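Local coordinates for PUM-HD domain-containing protein (Caenorhabditis elegans, PDB 7CGF) that binds RNA through its Pumilio-repeat domain, and probably recognises sequence elements in the 3' untranslated regions of target mRNAs, at residues 60-70 with 90-101. The protein carries 2 engineered substitutions. Residues are numbered along the deposited sequence; the frame is centred on the assembly and turned at random.
Sequences RFEKDSIFDEV and FFEYGEERHWAR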
loop_
_atom_site.group_PDB
_atom_site.type_symbol
_atom_site.label_atom_id
_atom_site.label_comp_id
_atom_site.label_asym_id
_atom_site.label_seq_id
_atom_site.Cartn_x
_atom_site.Cartn_y
_atom_site.Cartn_z
ATOM N N ARG A 60 31.515 -19.387 0.976
ATOM C CA ARG A 60 31.498 -17.946 0.738
ATOM C C ARG A 60 32.407 -17.548 -0.412
ATOM O O ARG A 60 32.116 -16.588 -1.134
ATOM C CB ARG A 60 31.914 -17.177 1.988
ATOM C CG ARG A 60 30.799 -16.973 2.972
ATOM C CD ARG A 60 31.010 -17.872 4.148
ATOM N NE ARG A 60 30.339 -17.388 5.344
ATOM C CZ ARG A 60 30.500 -17.926 6.544
ATOM N NH1 ARG A 60 29.847 -17.421 7.577
ATOM N NH2 ARG A 60 31.323 -18.958 6.702
ATOM N N PHE A 61 33.543 -18.227 -0.559
ATOM C CA PHE A 61 34.457 -17.836 -1.621
ATOM C C PHE A 61 33.885 -18.180 -2.991
ATOM O O PHE A 61 34.163 -17.470 -3.966
ATOM C CB PHE A 61 35.829 -18.487 -1.406
ATOM C CG PHE A 61 36.646 -17.851 -0.292
ATOM C CD1 PHE A 61 36.103 -16.895 0.559
ATOM C CD2 PHE A 61 37.974 -18.210 -0.112
ATOM C CE1 PHE A 61 36.857 -16.328 1.571
ATOM C CE2 PHE A 61 38.734 -17.634 0.887
ATOM C CZ PHE A 61 38.180 -16.702 1.737
ATOM N N GLU A 62 33.080 -19.241 -3.081
ATOM C CA GLU A 62 32.337 -19.513 -4.308
ATOM C C GLU A 62 31.359 -18.386 -4.592
ATOM O O GLU A 62 31.266 -17.895 -5.723
ATOM C CB GLU A 62 31.588 -20.841 -4.209
ATOM C CG GLU A 62 32.445 -22.084 -4.447
ATOM C CD GLU A 62 32.922 -22.201 -5.884
ATOM O OE1 GLU A 62 32.071 -22.125 -6.798
ATOM O OE2 GLU A 62 34.147 -22.377 -6.094
ATOM N N LYS A 63 30.621 -17.960 -3.566
ATOM C CA LYS A 63 29.651 -16.884 -3.764
ATOM C C LYS A 63 30.347 -15.576 -4.123
ATOM O O LYS A 63 29.885 -14.840 -5.008
ATOM C CB LYS A 63 28.781 -16.739 -2.513
ATOM C CG LYS A 63 27.920 -17.988 -2.277
ATOM C CD LYS A 63 26.908 -17.835 -1.137
ATOM C CE LYS A 63 27.503 -18.217 0.201
ATOM N NZ LYS A 63 26.447 -18.403 1.238
ATOM N N ASP A 64 31.474 -15.274 -3.466
ATOM C CA ASP A 64 32.216 -14.061 -3.788
ATOM C C ASP A 64 32.732 -14.077 -5.223
ATOM O O ASP A 64 32.968 -13.010 -5.799
ATOM C CB ASP A 64 33.410 -13.869 -2.850
ATOM C CG ASP A 64 33.019 -13.724 -1.389
ATOM O OD1 ASP A 64 31.836 -13.484 -1.084
ATOM O OD2 ASP A 64 33.923 -13.860 -0.535
ATOM N N SER A 65 32.922 -15.270 -5.805
ATOM C CA SER A 65 33.648 -15.396 -7.071
ATOM C C SER A 65 32.901 -14.767 -8.239
ATOM O O SER A 65 33.530 -14.388 -9.236
ATOM C CB SER A 65 33.939 -16.868 -7.390
ATOM O OG SER A 65 32.790 -17.573 -7.877
ATOM N N ILE A 66 31.569 -14.691 -8.175
ATOM C CA ILE A 66 30.829 -14.017 -9.236
ATOM C C ILE A 66 30.517 -12.572 -8.894
ATOM O O ILE A 66 29.964 -11.859 -9.737
ATOM C CB ILE A 66 29.516 -14.738 -9.608
ATOM C CG1 ILE A 66 28.578 -14.821 -8.397
ATOM C CG2 ILE A 66 29.780 -16.103 -10.245
ATOM C CD1 ILE A 66 27.156 -15.151 -8.791
ATOM N N PHE A 67 30.888 -12.101 -7.703
ATOM C CA PHE A 67 30.432 -10.774 -7.297
ATOM C C PHE A 67 31.095 -9.673 -8.113
ATOM O O PHE A 67 30.443 -8.684 -8.453
ATOM C CB PHE A 67 30.655 -10.550 -5.804
ATOM C CG PHE A 67 30.127 -9.228 -5.318
ATOM C CD1 PHE A 67 28.752 -9.000 -5.232
ATOM C CD2 PHE A 67 30.993 -8.210 -4.951
ATOM C CE1 PHE A 67 28.262 -7.785 -4.795
ATOM C CE2 PHE A 67 30.502 -6.991 -4.508
ATOM C CZ PHE A 67 29.134 -6.780 -4.432
ATOM N N ASP A 68 32.382 -9.815 -8.454
ATOM C CA ASP A 68 33.022 -8.782 -9.263
ATOM C C ASP A 68 32.322 -8.610 -10.603
ATOM O O ASP A 68 32.212 -7.487 -11.105
ATOM C CB ASP A 68 34.503 -9.100 -9.487
ATOM C CG ASP A 68 35.373 -8.664 -8.328
ATOM O OD1 ASP A 68 34.839 -8.089 -7.359
ATOM O OD2 ASP A 68 36.600 -8.895 -8.389
ATOM N N GLU A 69 31.863 -9.711 -11.211
ATOM C CA GLU A 69 31.170 -9.598 -12.490
ATOM C C GLU A 69 29.750 -9.053 -12.317
ATOM O O GLU A 69 29.265 -8.337 -13.202
ATOM C CB GLU A 69 31.145 -10.947 -13.217
ATOM C CG GLU A 69 32.488 -11.387 -13.837
ATOM C CD GLU A 69 32.869 -10.636 -15.105
ATOM O OE1 GLU A 69 32.020 -9.915 -15.678
ATOM O OE2 GLU A 69 34.037 -10.777 -15.546
ATOM N N VAL A 70 29.072 -9.372 -11.206
ATOM C CA VAL A 70 27.786 -8.722 -10.922
ATOM C C VAL A 70 27.968 -7.212 -10.820
ATOM O O VAL A 70 27.205 -6.430 -11.407
ATOM C CB VAL A 70 27.153 -9.292 -9.638
ATOM C CG1 VAL A 70 25.951 -8.441 -9.211
ATOM C CG2 VAL A 70 26.725 -10.739 -9.844
ATOM N N PHE A 90 22.476 -10.598 -3.759
ATOM C CA PHE A 90 23.557 -9.979 -3.004
ATOM C C PHE A 90 23.093 -8.836 -2.105
ATOM O O PHE A 90 23.935 -8.176 -1.481
ATOM C CB PHE A 90 24.657 -9.522 -3.955
ATOM C CG PHE A 90 25.457 -10.668 -4.493
ATOM C CD1 PHE A 90 26.389 -11.301 -3.686
ATOM C CD2 PHE A 90 25.232 -11.150 -5.760
ATOM C CE1 PHE A 90 27.122 -12.384 -4.168
ATOM C CE2 PHE A 90 25.948 -12.230 -6.248
ATOM C CZ PHE A 90 26.903 -12.845 -5.452
ATOM N N PHE A 91 21.782 -8.595 -2.008
ATOM C CA PHE A 91 21.240 -7.727 -0.974
ATOM C C PHE A 91 20.576 -8.514 0.145
ATOM O O PHE A 91 20.002 -7.914 1.060
ATOM C CB PHE A 91 20.232 -6.728 -1.575
ATOM C CG PHE A 91 20.869 -5.538 -2.226
ATOM C CD1 PHE A 91 21.752 -4.737 -1.523
ATOM C CD2 PHE A 91 20.562 -5.196 -3.537
ATOM C CE1 PHE A 91 22.332 -3.630 -2.111
ATOM C CE2 PHE A 91 21.129 -4.080 -4.136
ATOM C CZ PHE A 91 22.031 -3.300 -3.416
ATOM N N GLU A 92 20.641 -9.838 0.101
ATOM C CA GLU A 92 20.003 -10.654 1.120
ATOM C C GLU A 92 20.808 -10.625 2.418
ATOM O O GLU A 92 22.005 -10.318 2.434
ATOM C CB GLU A 92 19.857 -12.107 0.661
ATOM C CG GLU A 92 19.002 -12.336 -0.588
ATOM C CD GLU A 92 17.513 -12.059 -0.379
ATOM O OE1 GLU A 92 17.033 -12.068 0.783
ATOM O OE2 GLU A 92 16.819 -11.839 -1.400
ATOM N N TYR A 93 20.136 -10.952 3.522
ATOM C CA TYR A 93 20.881 -11.257 4.738
ATOM C C TYR A 93 21.827 -12.416 4.452
ATOM O O TYR A 93 21.469 -13.378 3.766
ATOM C CB TYR A 93 19.937 -11.637 5.890
ATOM C CG TYR A 93 18.895 -10.609 6.281
ATOM C CD1 TYR A 93 19.212 -9.260 6.395
ATOM C CD2 TYR A 93 17.582 -11.001 6.548
ATOM C CE1 TYR A 93 18.245 -8.322 6.761
ATOM C CE2 TYR A 93 16.611 -10.072 6.919
ATOM C CZ TYR A 93 16.947 -8.741 7.021
ATOM O OH TYR A 93 15.975 -7.836 7.385
ATOM N N GLY A 94 23.034 -12.340 4.986
ATOM C CA GLY A 94 24.055 -13.300 4.665
ATOM C C GLY A 94 25.027 -12.809 3.621
ATOM O O GLY A 94 26.121 -13.371 3.493
ATOM N N GLU A 95 24.651 -11.765 2.880
ATOM C CA GLU A 95 25.538 -11.100 1.938
ATOM C C GLU A 95 25.878 -9.674 2.362
ATOM O O GLU A 95 26.335 -8.879 1.531
ATOM C CB GLU A 95 24.926 -11.125 0.530
ATOM C CG GLU A 95 24.854 -12.518 -0.090
ATOM C CD GLU A 95 26.231 -13.076 -0.443
ATOM O OE1 GLU A 95 27.190 -12.290 -0.541
ATOM O OE2 GLU A 95 26.351 -14.296 -0.628
ATOM N N GLU A 96 25.715 -9.353 3.654
ATOM C CA GLU A 96 26.092 -8.060 4.230
ATOM C C GLU A 96 27.417 -7.506 3.735
ATOM O O GLU A 96 27.535 -6.304 3.484
ATOM C CB GLU A 96 26.190 -8.132 5.762
ATOM C CG GLU A 96 24.901 -8.045 6.524
ATOM C CD GLU A 96 24.131 -9.352 6.529
ATOM O OE1 GLU A 96 23.062 -9.417 7.189
ATOM O OE2 GLU A 96 24.600 -10.317 5.883
ATOM N N ARG A 97 28.433 -8.372 3.636
ATOM C CA ARG A 97 29.770 -7.921 3.275
ATOM C C ARG A 97 29.803 -7.253 1.908
ATOM O O ARG A 97 30.760 -6.536 1.604
ATOM C CB ARG A 97 30.737 -9.107 3.299
ATOM C CG ARG A 97 30.403 -10.184 2.277
ATOM C CD ARG A 97 31.145 -11.487 2.587
ATOM N NE ARG A 97 30.920 -12.504 1.561
ATOM C CZ ARG A 97 29.843 -13.278 1.498
ATOM N NH1 ARG A 97 28.878 -13.158 2.403
ATOM N NH2 ARG A 97 29.727 -14.177 0.529
ATOM N N HIS A 98 28.778 -7.477 1.085
ATOM C CA HIS A 98 28.719 -6.961 -0.272
ATOM C C HIS A 98 27.770 -5.782 -0.439
ATOM O O HIS A 98 27.762 -5.173 -1.514
ATOM C CB HIS A 98 28.285 -8.075 -1.221
ATOM C CG HIS A 98 29.322 -9.133 -1.399
ATOM N ND1 HIS A 98 29.022 -10.479 -1.395
ATOM C CD2 HIS A 98 30.656 -9.040 -1.598
ATOM C CE1 HIS A 98 30.131 -11.169 -1.582
ATOM N NE2 HIS A 98 31.136 -10.321 -1.703
ATOM N N TRP A 99 27.000 -5.437 0.594
ATOM C CA TRP A 99 25.938 -4.442 0.441
ATOM C C TRP A 99 26.488 -3.092 -0.000
ATOM O O TRP A 99 25.949 -2.459 -0.917
ATOM C CB TRP A 99 25.180 -4.279 1.750
ATOM C CG TRP A 99 24.297 -5.406 2.137
ATOM C CD1 TRP A 99 23.976 -6.517 1.404
ATOM C CD2 TRP A 99 23.612 -5.529 3.376
ATOM N NE1 TRP A 99 23.122 -7.321 2.120
ATOM C CE2 TRP A 99 22.877 -6.735 3.331
ATOM C CE3 TRP A 99 23.550 -4.736 4.527
ATOM C CZ2 TRP A 99 22.089 -7.168 4.396
ATOM C CZ3 TRP A 99 22.768 -5.160 5.577
ATOM C CH2 TRP A 99 22.038 -6.366 5.503
ATOM N N ALA A 100 27.549 -2.614 0.661
ATOM C CA ALA A 100 28.045 -1.277 0.353
ATOM C C ALA A 100 28.606 -1.202 -1.063
ATOM O O ALA A 100 28.337 -0.238 -1.789
ATOM C CB ALA A 100 29.091 -0.848 1.381
ATOM N N ARG A 101 29.372 -2.215 -1.484
ATOM C CA ARG A 101 29.908 -2.219 -2.839
ATOM C C ARG A 101 28.796 -2.291 -3.872
ATOM O O ARG A 101 28.892 -1.672 -4.939
ATOM C CB ARG A 101 30.878 -3.386 -3.037
ATOM C CG ARG A 101 32.225 -3.200 -2.363
ATOM C CD ARG A 101 33.091 -4.447 -2.568
ATOM N NE ARG A 101 33.321 -4.719 -3.987
ATOM C CZ ARG A 101 33.847 -5.848 -4.455
ATOM N NH1 ARG A 101 34.017 -6.014 -5.765
ATOM N NH2 ARG A 101 34.188 -6.817 -3.612
HETATM O O HOH W 1 25.204 -15.881 1.720
#
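D64 OD1 accepts two hydrogen bonds from R97, whose guanidinium comes side-on with NE (3.0 Å from OD1) and NH2 (2.7 Å from OD1). OD1 lies near the guanidinium plane, and NE meets its syn lone pair. Over one face of that guanidinium sits E95 OE1, a charge partner to which no N-H of R97 points; CG of R60 packs on the opposite face. E95 OE1 instead accepts a hydrogen bond from H98 ND1 (2.7 Å), which fixes the imidazole's rotation. The ring is sandwiched between the R97 side chain and F67, which, with CG anti to the backbone N (chi1 -177°), stacks on it with centroids 3.9 Å apart and planes at 20°. This salt-bridge network and the aromatic cluster of F67, F90 and H98 join helices 60-65 and 67-72 to the loop leading into helix 99-106, around the predicted boundary of two Pumilio repeats in the alpha-helical superhelix. E95 OE2 takes a hydrogen bond from a water that itself accepts from K63 NZ. R101 NH1 donates to D68 OD1 (2.7 Å, 156°), while the R101 guanidinium lays one face over CE2 of F67, nearly perpendicular to the ring. F90 packs obliquely against F67, with I66 CG1 at its edge, and touches L54 of helix 44-56.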